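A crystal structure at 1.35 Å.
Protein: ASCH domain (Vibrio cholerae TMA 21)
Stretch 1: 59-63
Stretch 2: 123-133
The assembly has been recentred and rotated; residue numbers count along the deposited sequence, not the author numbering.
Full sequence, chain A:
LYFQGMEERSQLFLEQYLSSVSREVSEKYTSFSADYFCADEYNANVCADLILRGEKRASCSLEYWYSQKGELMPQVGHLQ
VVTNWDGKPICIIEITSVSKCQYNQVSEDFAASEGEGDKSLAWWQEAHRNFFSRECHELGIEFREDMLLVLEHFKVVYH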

# COMPACT_ATOMS: atom_id res chain seq x y z
N SER A 59 3.75 -1.02 3.94
CA SER A 59 2.49 -0.49 4.43
C SER A 59 1.76 -1.55 5.21
O SER A 59 2.15 -2.70 5.16
CB SER A 59 1.66 -0.00 3.28
OG SER A 59 1.17 -1.03 2.46
N CYS A 60 0.69 -1.17 5.92
CA CYS A 60 -0.08 -2.14 6.64
C CYS A 60 -1.58 -1.74 6.65
O CYS A 60 -1.97 -0.63 6.25
CB CYS A 60 0.43 -2.27 8.07
SG CYS A 60 0.20 -0.87 9.13
N SER A 61 -2.39 -2.72 7.03
CA SER A 61 -3.82 -2.56 7.13
C SER A 61 -4.38 -3.54 8.17
O SER A 61 -3.74 -4.51 8.52
CB SER A 61 -4.43 -2.85 5.78
OG SER A 61 -4.21 -4.14 5.27
N LEU A 62 -5.60 -3.28 8.64
CA LEU A 62 -6.25 -4.18 9.57
C LEU A 62 -6.61 -5.48 8.93
O LEU A 62 -7.25 -5.54 7.90
CB LEU A 62 -7.50 -3.56 10.17
CG LEU A 62 -7.35 -2.27 10.98
CD1 LEU A 62 -8.75 -1.70 11.28
CD2 LEU A 62 -6.59 -2.54 12.28
N GLU A 63 -6.21 -6.57 9.57
CA GLU A 63 -6.57 -7.90 9.04
C GLU A 63 -8.09 -8.16 9.00
O GLU A 63 -8.57 -8.89 8.14
CB GLU A 63 -5.89 -8.95 9.88
CG GLU A 63 -5.91 -10.30 9.20
CD GLU A 63 -7.06 -11.16 9.53
OE1 GLU A 63 -7.75 -10.92 10.54
OE2 GLU A 63 -7.28 -12.08 8.72
N TRP A 123 6.11 7.76 16.08
CA TRP A 123 5.38 8.48 15.03
C TRP A 123 4.42 7.54 14.30
O TRP A 123 3.29 7.86 14.06
CB TRP A 123 6.41 9.11 14.05
CG TRP A 123 5.83 10.12 13.10
CD1 TRP A 123 5.92 11.51 13.21
CD2 TRP A 123 5.11 9.87 11.93
NE1 TRP A 123 5.28 12.09 12.19
CE2 TRP A 123 4.70 11.13 11.42
CE3 TRP A 123 4.66 8.75 11.34
CZ2 TRP A 123 3.97 11.28 10.24
CZ3 TRP A 123 3.93 8.88 10.16
CH2 TRP A 123 3.55 10.14 9.64
N TRP A 124 4.91 6.36 13.96
CA TRP A 124 4.11 5.30 13.33
C TRP A 124 2.87 5.01 14.18
O TRP A 124 1.76 4.86 13.61
CB TRP A 124 5.02 4.06 13.09
CG TRP A 124 4.28 2.92 12.40
CD1 TRP A 124 4.32 2.58 11.09
CD2 TRP A 124 3.41 1.99 13.04
NE1 TRP A 124 3.50 1.50 10.85
CE2 TRP A 124 2.93 1.11 12.04
CE3 TRP A 124 2.99 1.78 14.38
CZ2 TRP A 124 1.99 0.08 12.30
CZ3 TRP A 124 2.07 0.78 14.60
CH2 TRP A 124 1.57 -0.02 13.60
N GLN A 125 3.10 4.89 15.51
CA GLN A 125 1.97 4.55 16.40
C GLN A 125 0.93 5.62 16.42
O GLN A 125 -0.27 5.35 16.39
CB GLN A 125 2.46 4.27 17.82
CG GLN A 125 3.21 3.00 17.91
CD GLN A 125 3.93 2.83 19.25
OE1 GLN A 125 4.31 3.81 19.88
NE2 GLN A 125 4.19 1.61 19.63
N GLU A 126 1.36 6.86 16.55
CA GLU A 126 0.44 7.99 16.70
C GLU A 126 -0.44 8.02 15.46
O GLU A 126 -1.72 7.98 15.52
CB GLU A 126 1.26 9.29 16.95
N ALA A 127 0.22 7.94 14.30
CA ALA A 127 -0.49 7.97 13.02
C ALA A 127 -1.47 6.80 12.77
O ALA A 127 -2.66 6.98 12.46
CB ALA A 127 0.51 8.08 11.89
N HIS A 128 -1.00 5.61 13.02
CA HIS A 128 -1.82 4.44 12.79
C HIS A 128 -2.94 4.30 13.82
O HIS A 128 -4.01 3.82 13.48
CB HIS A 128 -0.97 3.18 12.69
CG HIS A 128 -0.23 3.08 11.39
ND1 HIS A 128 0.97 3.70 11.16
CD2 HIS A 128 -0.60 2.52 10.21
CE1 HIS A 128 1.31 3.51 9.89
NE2 HIS A 128 0.37 2.76 9.31
N ARG A 129 -2.71 4.67 15.07
CA ARG A 129 -3.80 4.50 16.07
C ARG A 129 -5.00 5.34 15.69
O ARG A 129 -6.15 4.87 15.70
CB ARG A 129 -3.34 4.94 17.45
CG ARG A 129 -4.38 4.84 18.50
CD ARG A 129 -3.80 5.12 19.88
NE ARG A 129 -3.72 3.87 20.68
CZ ARG A 129 -4.80 3.23 21.20
NH1 ARG A 129 -6.04 3.67 20.99
NH2 ARG A 129 -4.64 2.14 21.93
N ASN A 130 -4.71 6.54 15.23
CA ASN A 130 -5.73 7.46 14.80
C ASN A 130 -6.52 6.95 13.62
O ASN A 130 -7.72 6.98 13.65
CB ASN A 130 -5.11 8.88 14.51
CG ASN A 130 -4.67 9.59 15.81
OD1 ASN A 130 -5.27 9.33 16.87
ND2 ASN A 130 -3.65 10.52 15.72
N PHE A 131 -5.80 6.51 12.61
CA PHE A 131 -6.40 6.04 11.40
C PHE A 131 -7.18 4.75 11.63
O PHE A 131 -8.33 4.64 11.17
CB PHE A 131 -5.29 5.76 10.36
CG PHE A 131 -5.82 5.17 9.11
CD1 PHE A 131 -6.63 5.94 8.27
CD2 PHE A 131 -5.62 3.88 8.82
CE1 PHE A 131 -7.18 5.42 7.16
CE2 PHE A 131 -6.18 3.33 7.65
CZ PHE A 131 -6.96 4.11 6.84
N PHE A 132 -6.61 3.82 12.39
CA PHE A 132 -7.30 2.57 12.60
C PHE A 132 -8.51 2.75 13.52
O PHE A 132 -9.52 2.06 13.38
CB PHE A 132 -6.38 1.49 13.22
CG PHE A 132 -5.31 0.98 12.31
CD1 PHE A 132 -5.55 0.85 10.95
CD2 PHE A 132 -4.07 0.63 12.77
CE1 PHE A 132 -4.57 0.36 10.10
CE2 PHE A 132 -3.05 0.15 11.87
CZ PHE A 132 -3.35 0.00 10.54
N SER A 133 -8.44 3.68 14.48
CA SER A 133 -9.61 3.95 15.35
C SER A 133 -10.81 4.43 14.54
O SER A 133 -11.92 3.95 14.77
CB SER A 133 -9.23 4.92 16.45
OG SER A 133 -8.28 4.37 17.36
O HOH W 1 0.51 1.86 6.56

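Three residues carry most of this contact: Phe132 on the helix, and Cys60 and Leu62 on the strand. The two elements run in roughly the same direction, their axes 34° apart and 9.9 Å from each other at closest approach. That spacing leaves room for one layer of side chains, and the contact is built accordingly, with 239 Å² buried in total and no direct hydrogen bond between the stretches.

Phe132 contributes the largest share, 83 Å². Its CA-to-CB bond points toward the strand, and with chi1 at -70° (m) the ring reaches both Cys60 and Leu62, using a different part of its surface for each. Leu62 takes a face: its CD2 lies 3.9 Å from the centroid of the Phe132 ring, only 18° off the ring normal, a well-aligned CH-pi contact. The closest atoms of the pair are Leu62 CG and Phe132 CD1, at 3.6 Å. Cys60 takes the edge, with its SG 3.9 Å from Phe132 CZ and close to the ring plane. Between these two residues the backbone of Ser61 passes by, its CA 4.2 Å from Phe132 CE1, while its CA-to-CB bond points away from the helix. A flat ring set against an extended strand can thus serve two alternate residues at once, one over its face and one at its edge.

Leu62 shows that the CA-to-CB direction does not settle a contact by itself. That bond points sideways to the helix, yet the mt rotamer (chi1 -60°, chi2 170°) brings the end of the side chain nearer, and the residue has 55 Å² covered. Here the backbones are also closer than two residues back along the strand: the CA atoms of Leu62 and Phe132 are 7.5 Å apart, against 9.2 Å for those of Cys60 and His128.

The CA-to-CB bond of Cys60 points toward the helix and the residue, with 65 Å² covered, puts a single sulfur among three rings spaced four residues apart, on successive turns of one helical side. Cys60 SG lies 3.8 Å from Trp124 CZ2, at the edge of the indole, and 3.6 Å from His128 NE2, where it approaches the imidazole obliquely. With Phe132 CZ as the third neighbour, one compact, polarizable atom meets three aromatic side chains.

Polar chemistry adjoins this packing. His128 ND1 donates to Trp124 O at 2.8 Å, a bond within the helix that helps fix the imidazole and leaves its other nitrogen facing the strand. A water uses that nitrogen to connect the two elements: it accepts from Cys60 N at 3.1 Å and sits 2.9 Å from His128 NE2. The rule to be read here is economical: apolar and sulfur-aromatic packing supplies the direct side-chain contacts, and a water links a strand amide to a ring already anchored by its own helix.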